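Side-chain contacts in Alpha/beta hydrolase family protein (PDB 3OOS), which probably hydrolyses a substrate not yet identified, as a member of the alpha/beta hydrolase family: residues N146-V149 and S150-A154; N201-Q205 and V206-D210; Q234-Y237 and I238-C241. All coordinates share one frame; numbering follows the deposited sequence.

Contact 1 (N146-V149 and S150-A154); sequences NRIV and SIMNA
The guanidinium plane of Arg147 carries Ile151 CG1 over one face, offset toward the rim, with NE 3.7 Å from that carbon. Ile151 crosses the arginine chain at about a right angle. With CG anti to the backbone N (chi1 -177°) and a bend at the next bond, the chain of Arg147 runs forward along the helix and brings its charged end against Ile151. That end is fixed by a salt bridge from NH2 to Glu171 of helix 162-176, while NH1 hydrogen-bonds to a glycerol, probably from the crystallisation liquor. Helix 145-155 lies between core strands 116-122 and 224-229 in the chain, where alpha/beta hydrolases commonly insert a cap, and its backbone has the regular i to i+4 bonding: Ile151 N donates to Arg147 O at 2.9 Å and, one residue on, Met152 N to Ile148 O. On the buried side, Ile148 CD1 meets Ile151 CD1 at 4.1 Å, and Ile148 packs against Trp172 and Met175 of helix 162-176. Ile148 CG2 lies 4.0 Å from CE of Met152, a selenomethionine whose chain bends at its last torsion, carrying the methyl back toward Val149. Farther round, Val149 and Asn153 lie side by side, CG1 to ND2 3.6 Å.

Contact 2 (N201-Q205 and V206-D210); sequences NYFRQ and VEYKD
Tyr202 and Val206 both place a branch anti to the backbone N, CG of the tyrosine at chi1 -174° and CG1 of the valine at -179°, and these torsions bring the ring face against the valine. Val206 CB stands over one face, 3.9 Å from the ring centroid and 15° off its normal, a CH-pi contact, while Val206 CG1 lies 3.6 Å from Tyr202 CZ. Glu207 bends at its second torsion and brings OE1 to the edge of the same ring, 3.6 Å from Tyr202 CE2 and near the ring plane. This oxygen also accepts a hydrogen bond from Met74 N, which anchors the carboxylate. The backbone here widens into a pi-type turn: Tyr202 O takes both Val206 N at 2.9 Å and Glu207 N at 3.0 Å, and Phe203 O receives Tyr208 N at 2.7 Å. Beyond it, a water donates to Arg204 O and accepts from Lys209 N. Phe203 packs against Glu207 and Tyr208, with CB of Tyr208 over one ring face, 4.3 Å from Phe203 CZ. Helix 197-207 falls between strands 116-122 and 224-229 in the chain, consistent with the cap of an alpha/beta hydrolase. Its C-terminal part and the residues after it touch several loops: Tyr202 meets Ser73 just before helix 74-87, Phe203 reaches Leu31 beyond strand 25-28, and Tyr208 packs on Lys128 and Ala131 after strand 116-122.

Contact 3 (Q234-Y237 and I238-C241); sequences QCPY and IFSC
From Pro236 the backbone passes out of an extended conformation into the first turn of helix 237-246, where Phe239 N donates to Pro236 O at 2.9 Å and Cys241 N to Tyr237 O at 3.1 Å. Ser240 N also approaches Tyr237 O, but that bond is weak, its angle at the hydrogen only 125°. Among the side chains, Pro236 and Phe239 lie side by side and point the same way, the proline CD meeting Phe239 CD2 at 3.7 Å. The edge of the phenylalanine ring faces Pro236 O, almost in the ring plane, and the ring itself meets His133 with the two planes nearly perpendicular. One turn on, Cys241 SG stands 3.3 Å from Tyr237 CE2 and 4.0 Å from the ring centroid, 42° off the normal: an oblique sulfur-aromatic contact. It is reached because Tyr237 holds CG anti to its own N (chi1 -174°), which swings the ring forward along the helix beside the cysteine. The same ring makes a cation-pi contact with Lys254 and packs on Leu252, both of strand 250-255. Ser240 touches Ile226 and Cys228 of strand 224-229, and a water lies 2.6 Å from Ser240 OG and 3.1 Å from Cys235 O. In alpha/beta hydrolases the loop after this strand usually carries the acid of the catalytic triad; here Gln234 N bonds Asp232 and its side chain touches His260. Chemically, main-chain bonds hold the helix start, the water is consistent with a bridge to the loop, and the tyrosine ring meets both a thiol sulfur and Lys254, the latter probably drawn by the negative potential of the pi system.

Overall arrangement
Following the chain from the N terminus, contacts 1, 2 and 3 come in series; none nests within or crosses another, and each is local, so none closes a long loop. Contact 1 lies within helix 145-155, contact 2 at the end of helix 197-207, and contact 3 where the loop after strand 224-229 enters helix 237-246. Met152 CE of contact 1 comes 3.9 Å from Arg204 NH2 of contact 2, joining the first two helices, although their centres are about 17 Å apart. Contact 3 touches neither; helix 162-176 meets Ile148 of contact 1 and Gln234 of contact 3, and helix 237-246 packs on strands 224-229 and 250-255.

Contact 1 (N146-V149 and S150-A154)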
loop_
_atom_site.group_PDB
_atom_site.type_symbol
_atom_site.label_atom_id
_atom_site.label_comp_id
_atom_site.label_asym_id
_atom_site.label_seq_id
_atom_site.Cartn_x
_atom_site.Cartn_y
_atom_site.Cartn_z
ATOM N N ASN A 146 10.514 4.388 -20.883
ATOM C CA ASN A 146 11.656 3.539 -21.215
ATOM C C ASN A 146 12.644 3.401 -20.066
ATOM O O ASN A 146 13.114 2.297 -19.778
ATOM C CB ASN A 146 12.371 4.039 -22.472
ATOM C CG ASN A 146 11.555 3.823 -23.735
ATOM O OD1 ASN A 146 10.855 2.816 -23.879
ATOM N ND2 ASN A 146 11.650 4.770 -24.664
ATOM N N ARG A 147 12.942 4.518 -19.404
ATOM C CA ARG A 147 13.877 4.507 -18.283
ATOM C C ARG A 147 13.320 3.682 -17.128
ATOM O O ARG A 147 14.050 2.908 -16.505
ATOM C CB ARG A 147 14.218 5.932 -17.821
ATOM C CG ARG A 147 15.254 6.008 -16.687
ATOM C CD ARG A 147 16.512 5.206 -17.000
ATOM N NE ARG A 147 17.440 5.178 -15.871
ATOM C CZ ARG A 147 18.457 4.327 -15.750
ATOM N NH1 ARG A 147 18.692 3.413 -16.687
ATOM N NH2 ARG A 147 19.241 4.387 -14.684
ATOM N N ILE A 148 12.023 3.841 -16.865
ATOM C CA ILE A 148 11.361 3.143 -15.763
ATOM C C ILE A 148 11.318 1.629 -15.986
ATOM O O ILE A 148 11.528 0.855 -15.049
ATOM C CB ILE A 148 9.953 3.744 -15.474
ATOM C CG1 ILE A 148 10.093 5.146 -14.856
ATOM C CG2 ILE A 148 9.116 2.826 -14.577
ATOM C CD1 ILE A 148 10.953 5.205 -13.606
ATOM N N VAL A 149 11.073 1.207 -17.225
ATOM C CA VAL A 149 11.130 -0.218 -17.567
ATOM C C VAL A 149 12.517 -0.783 -17.231
ATOM O O VAL A 149 12.629 -1.845 -16.601
ATOM C CB VAL A 149 10.779 -0.473 -19.056
ATOM C CG1 VAL A 149 11.147 -1.899 -19.474
ATOM C CG2 VAL A 149 9.294 -0.223 -19.301
ATOM N N SER A 150 13.557 -0.054 -17.638
ATOM C CA SER A 150 14.936 -0.466 -17.391
ATOM C C SER A 150 15.256 -0.541 -15.898
ATOM O O SER A 150 15.875 -1.503 -15.440
ATOM C CB SER A 150 15.915 0.474 -18.097
ATOM O OG SER A 150 17.247 0.042 -17.904
ATOM N N ILE A 151 14.826 0.471 -15.145
ATOM C CA ILE A 151 15.042 0.501 -13.695
ATOM C C ILE A 151 14.330 -0.670 -13.008
ATOM O O ILE A 151 14.929 -1.370 -12.189
ATOM C CB ILE A 151 14.600 1.849 -13.056
ATOM C CG1 ILE A 151 15.484 2.995 -13.561
ATOM C CG2 ILE A 151 14.679 1.772 -11.535
ATOM C CD1 ILE A 151 14.996 4.394 -13.152
HETATM N N MSE A 152 13.062 -0.880 -13.354
HETATM C CA MSE A 152 12.265 -1.939 -12.730
HETATM C C MSE A 152 12.850 -3.316 -13.003
HETATM O O MSE A 152 12.924 -4.155 -12.101
HETATM C CB MSE A 152 10.819 -1.896 -13.210
HETATM C CG MSE A 152 10.021 -0.732 -12.668
HETATM SE SE MSE A 152 8.141 -0.899 -13.114
HETATM C CE MSE A 152 8.258 -1.010 -15.056
ATOM N N ASN A 153 13.270 -3.542 -14.247
ATOM C CA ASN A 153 13.860 -4.821 -14.624
ATOM C C ASN A 153 15.135 -5.104 -13.838
ATOM O O ASN A 153 15.343 -6.224 -13.375
ATOM C CB ASN A 153 14.109 -4.891 -16.135
ATOM C CG ASN A 153 12.818 -4.975 -16.939
ATOM O OD1 ASN A 153 11.734 -5.200 -16.389
ATOM N ND2 ASN A 153 12.930 -4.791 -18.252
ATOM N N ALA A 154 15.964 -4.077 -13.662
ATOM C CA ALA A 154 17.216 -4.228 -12.932
ATOM C C ALA A 154 16.995 -4.412 -11.428
ATOM O O ALA A 154 17.686 -5.205 -10.787
ATOM C CB ALA A 154 18.142 -3.056 -13.209
#

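Contact 2 (N201-Q205 and V206-D210)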
loop_
_atom_site.group_PDB
_atom_site.type_symbol
_atom_site.label_atom_id
_atom_site.label_comp_id
_atom_site.label_asym_id
_atom_site.label_seq_id
_atom_site.Cartn_x
_atom_site.Cartn_y
_atom_site.Cartn_z
ATOM N N ASN A 201 6.023 -10.159 -8.955
ATOM C CA ASN A 201 5.860 -10.933 -10.183
ATOM C C ASN A 201 4.426 -11.394 -10.372
ATOM O O ASN A 201 3.875 -11.273 -11.461
ATOM C CB ASN A 201 6.803 -12.136 -10.204
ATOM C CG ASN A 201 8.240 -11.742 -10.448
ATOM O OD1 ASN A 201 8.528 -10.633 -10.902
ATOM N ND2 ASN A 201 9.158 -12.655 -10.150
ATOM N N TYR A 202 3.816 -11.903 -9.306
ATOM C CA TYR A 202 2.435 -12.349 -9.389
ATOM C C TYR A 202 1.496 -11.196 -9.744
ATOM O O TYR A 202 0.607 -11.352 -10.588
ATOM C CB TYR A 202 1.976 -13.042 -8.103
ATOM C CG TYR A 202 0.596 -13.628 -8.253
ATOM C CD1 TYR A 202 0.415 -14.919 -8.752
ATOM C CD2 TYR A 202 -0.534 -12.878 -7.940
ATOM C CE1 TYR A 202 -0.861 -15.454 -8.909
ATOM C CE2 TYR A 202 -1.806 -13.396 -8.104
ATOM C CZ TYR A 202 -1.964 -14.682 -8.579
ATOM O OH TYR A 202 -3.232 -15.190 -8.731
ATOM N N PHE A 203 1.694 -10.042 -9.112
ATOM C CA PHE A 203 0.869 -8.885 -9.429
ATOM C C PHE A 203 0.998 -8.495 -10.899
ATOM O O PHE A 203 -0.006 -8.318 -11.586
ATOM C CB PHE A 203 1.186 -7.678 -8.541
ATOM C CG PHE A 203 0.462 -6.431 -8.964
ATOM C CD1 PHE A 203 -0.914 -6.321 -8.782
ATOM C CD2 PHE A 203 1.143 -5.386 -9.584
ATOM C CE1 PHE A 203 -1.601 -5.179 -9.186
ATOM C CE2 PHE A 203 0.467 -4.242 -9.993
ATOM C CZ PHE A 203 -0.909 -4.139 -9.792
ATOM N N ARG A 204 2.233 -8.374 -11.375
ATOM C CA ARG A 204 2.479 -7.878 -12.729
ATOM C C ARG A 204 2.086 -8.871 -13.820
ATOM O O ARG A 204 1.551 -8.474 -14.856
ATOM C CB ARG A 204 3.939 -7.449 -12.898
ATOM C CG ARG A 204 4.343 -6.260 -12.023
ATOM C CD ARG A 204 5.582 -5.568 -12.566
ATOM N NE ARG A 204 5.301 -4.883 -13.829
ATOM C CZ ARG A 204 6.217 -4.556 -14.736
ATOM N NH1 ARG A 204 7.496 -4.849 -14.539
ATOM N NH2 ARG A 204 5.848 -3.940 -15.851
ATOM N N GLN A 205 2.329 -10.156 -13.568
ATOM C CA GLN A 205 2.139 -11.195 -14.581
ATOM C C GLN A 205 0.743 -11.817 -14.569
ATOM O O GLN A 205 0.258 -12.286 -15.604
ATOM C CB GLN A 205 3.206 -12.284 -14.433
ATOM C CG GLN A 205 4.626 -11.795 -14.693
ATOM C CD GLN A 205 5.682 -12.665 -14.034
ATOM O OE1 GLN A 205 5.390 -13.752 -13.537
ATOM N NE2 GLN A 205 6.918 -12.181 -14.020
ATOM N N VAL A 206 0.097 -11.825 -13.403
ATOM C CA VAL A 206 -1.204 -12.490 -13.263
ATOM C C VAL A 206 -2.341 -11.546 -12.853
ATOM O O VAL A 206 -3.381 -11.500 -13.513
ATOM C CB VAL A 206 -1.123 -13.699 -12.283
ATOM C CG1 VAL A 206 -2.477 -14.398 -12.154
ATOM C CG2 VAL A 206 -0.055 -14.688 -12.740
ATOM N N GLU A 207 -2.134 -10.802 -11.770
ATOM C CA GLU A 207 -3.198 -10.009 -11.155
ATOM C C GLU A 207 -3.580 -8.779 -11.981
ATOM O O GLU A 207 -4.769 -8.516 -12.205
ATOM C CB GLU A 207 -2.778 -9.581 -9.746
ATOM C CG GLU A 207 -3.905 -8.991 -8.914
ATOM C CD GLU A 207 -4.717 -10.045 -8.184
ATOM O OE1 GLU A 207 -4.136 -10.810 -7.388
ATOM O OE2 GLU A 207 -5.943 -10.098 -8.393
ATOM N N TYR A 208 -2.568 -8.042 -12.430
ATOM C CA TYR A 208 -2.756 -6.751 -13.095
ATOM C C TYR A 208 -3.739 -6.782 -14.273
ATOM O O TYR A 208 -4.621 -5.924 -14.366
ATOM C CB TYR A 208 -1.405 -6.163 -13.542
ATOM C CG TYR A 208 -1.555 -5.004 -14.502
ATOM C CD1 TYR A 208 -1.724 -3.699 -14.035
ATOM C CD2 TYR A 208 -1.554 -5.218 -15.880
ATOM C CE1 TYR A 208 -1.878 -2.636 -14.917
ATOM C CE2 TYR A 208 -1.709 -4.166 -16.769
ATOM C CZ TYR A 208 -1.869 -2.879 -16.281
ATOM O OH TYR A 208 -2.030 -1.845 -17.171
ATOM N N LYS A 209 -3.586 -7.757 -15.166
ATOM C CA LYS A 209 -4.388 -7.800 -16.395
ATOM C C LYS A 209 -5.892 -7.976 -16.145
ATOM O O LYS A 209 -6.709 -7.648 -17.009
ATOM C CB LYS A 209 -3.868 -8.872 -17.365
ATOM C CG LYS A 209 -3.923 -10.287 -16.826
ATOM C CD LYS A 209 -3.345 -11.283 -17.824
ATOM C CE LYS A 209 -3.513 -12.711 -17.331
ATOM N NZ LYS A 209 -4.950 -13.084 -17.189
ATOM N N ASP A 210 -6.241 -8.489 -14.965
ATOM C CA ASP A 210 -7.635 -8.719 -14.591
ATOM C C ASP A 210 -8.152 -7.734 -13.540
ATOM O O ASP A 210 -9.275 -7.883 -13.057
ATOM C CB ASP A 210 -7.830 -10.155 -14.080
ATOM C CG ASP A 210 -7.645 -11.198 -15.169
ATOM O OD1 ASP A 210 -7.820 -10.873 -16.360
ATOM O OD2 ASP A 210 -7.333 -12.357 -14.825
HETATM O O HOH W 1 -0.987 -9.191 -15.657
#

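Contact 3 (Q234-Y237 and I238-C241)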
loop_
_atom_site.group_PDB
_atom_site.type_symbol
_atom_site.label_atom_id
_atom_site.label_comp_id
_atom_site.label_asym_id
_atom_site.label_seq_id
_atom_site.Cartn_x
_atom_site.Cartn_y
_atom_site.Cartn_z
ATOM N N GLN A 234 2.731 7.622 -10.580
ATOM C CA GLN A 234 2.474 6.186 -10.683
ATOM C C GLN A 234 1.001 5.937 -10.999
ATOM O O GLN A 234 0.670 5.580 -12.131
ATOM C CB GLN A 234 2.969 5.441 -9.439
ATOM C CG GLN A 234 4.497 5.383 -9.376
ATOM C CD GLN A 234 5.023 4.646 -8.163
ATOM O OE1 GLN A 234 4.694 3.483 -7.929
ATOM N NE2 GLN A 234 5.857 5.320 -7.388
ATOM N N CYS A 235 0.125 6.138 -10.015
ATOM C CA CYS A 235 -1.307 6.283 -10.287
ATOM C C CYS A 235 -1.639 7.774 -10.261
ATOM O O CYS A 235 -1.728 8.366 -9.181
ATOM C CB CYS A 235 -2.159 5.541 -9.250
ATOM S SG CYS A 235 -1.936 3.748 -9.198
ATOM N N PRO A 236 -1.808 8.397 -11.444
ATOM C CA PRO A 236 -2.099 9.832 -11.484
ATOM C C PRO A 236 -3.331 10.219 -10.665
ATOM O O PRO A 236 -4.239 9.404 -10.467
ATOM C CB PRO A 236 -2.321 10.101 -12.976
ATOM C CG PRO A 236 -1.481 9.069 -13.653
ATOM C CD PRO A 236 -1.612 7.842 -12.797
ATOM N N TYR A 237 -3.336 11.465 -10.195
ATOM C CA TYR A 237 -4.355 11.989 -9.283
ATOM C C TYR A 237 -5.811 11.697 -9.697
ATOM O O TYR A 237 -6.660 11.402 -8.846
ATOM C CB TYR A 237 -4.136 13.496 -9.061
ATOM C CG TYR A 237 -5.068 14.074 -8.029
ATOM C CD1 TYR A 237 -4.889 13.784 -6.678
ATOM C CD2 TYR A 237 -6.140 14.885 -8.398
ATOM C CE1 TYR A 237 -5.746 14.283 -5.720
ATOM C CE2 TYR A 237 -7.010 15.398 -7.441
ATOM C CZ TYR A 237 -6.806 15.090 -6.103
ATOM O OH TYR A 237 -7.653 15.579 -5.141
ATOM N N ILE A 238 -6.087 11.767 -10.998
ATOM C CA ILE A 238 -7.433 11.516 -11.519
ATOM C C ILE A 238 -7.994 10.145 -11.097
ATOM O O ILE A 238 -9.207 9.983 -10.938
ATOM C CB ILE A 238 -7.497 11.712 -13.066
ATOM C CG1 ILE A 238 -8.946 11.650 -13.566
ATOM C CG2 ILE A 238 -6.593 10.706 -13.792
ATOM C CD1 ILE A 238 -9.144 12.116 -14.999
ATOM N N PHE A 239 -7.108 9.172 -10.886
ATOM C CA PHE A 239 -7.553 7.836 -10.498
ATOM C C PHE A 239 -8.037 7.770 -9.053
ATOM O O PHE A 239 -8.937 6.986 -8.737
ATOM C CB PHE A 239 -6.486 6.788 -10.836
ATOM C CG PHE A 239 -6.297 6.625 -12.309
ATOM C CD1 PHE A 239 -7.152 5.803 -13.039
ATOM C CD2 PHE A 239 -5.316 7.345 -12.985
ATOM C CE1 PHE A 239 -7.015 5.677 -14.417
ATOM C CE2 PHE A 239 -5.174 7.224 -14.363
ATOM C CZ PHE A 239 -6.025 6.386 -15.079
ATOM N N SER A 240 -7.474 8.619 -8.194
ATOM C CA SER A 240 -8.004 8.788 -6.840
ATOM C C SER A 240 -9.332 9.538 -6.884
ATOM O O SER A 240 -10.242 9.237 -6.112
ATOM C CB SER A 240 -7.001 9.496 -5.932
ATOM O OG SER A 240 -5.927 8.625 -5.586
ATOM N N CYS A 241 -9.445 10.502 -7.801
ATOM C CA CYS A 241 -10.717 11.197 -8.013
ATOM C C CYS A 241 -11.814 10.212 -8.407
ATOM O O CYS A 241 -12.938 10.284 -7.894
ATOM C CB CYS A 241 -10.583 12.280 -9.079
ATOM S SG CYS A 241 -9.556 13.652 -8.572
HETATM O O HOH W 2 -4.247 7.886 -7.486
#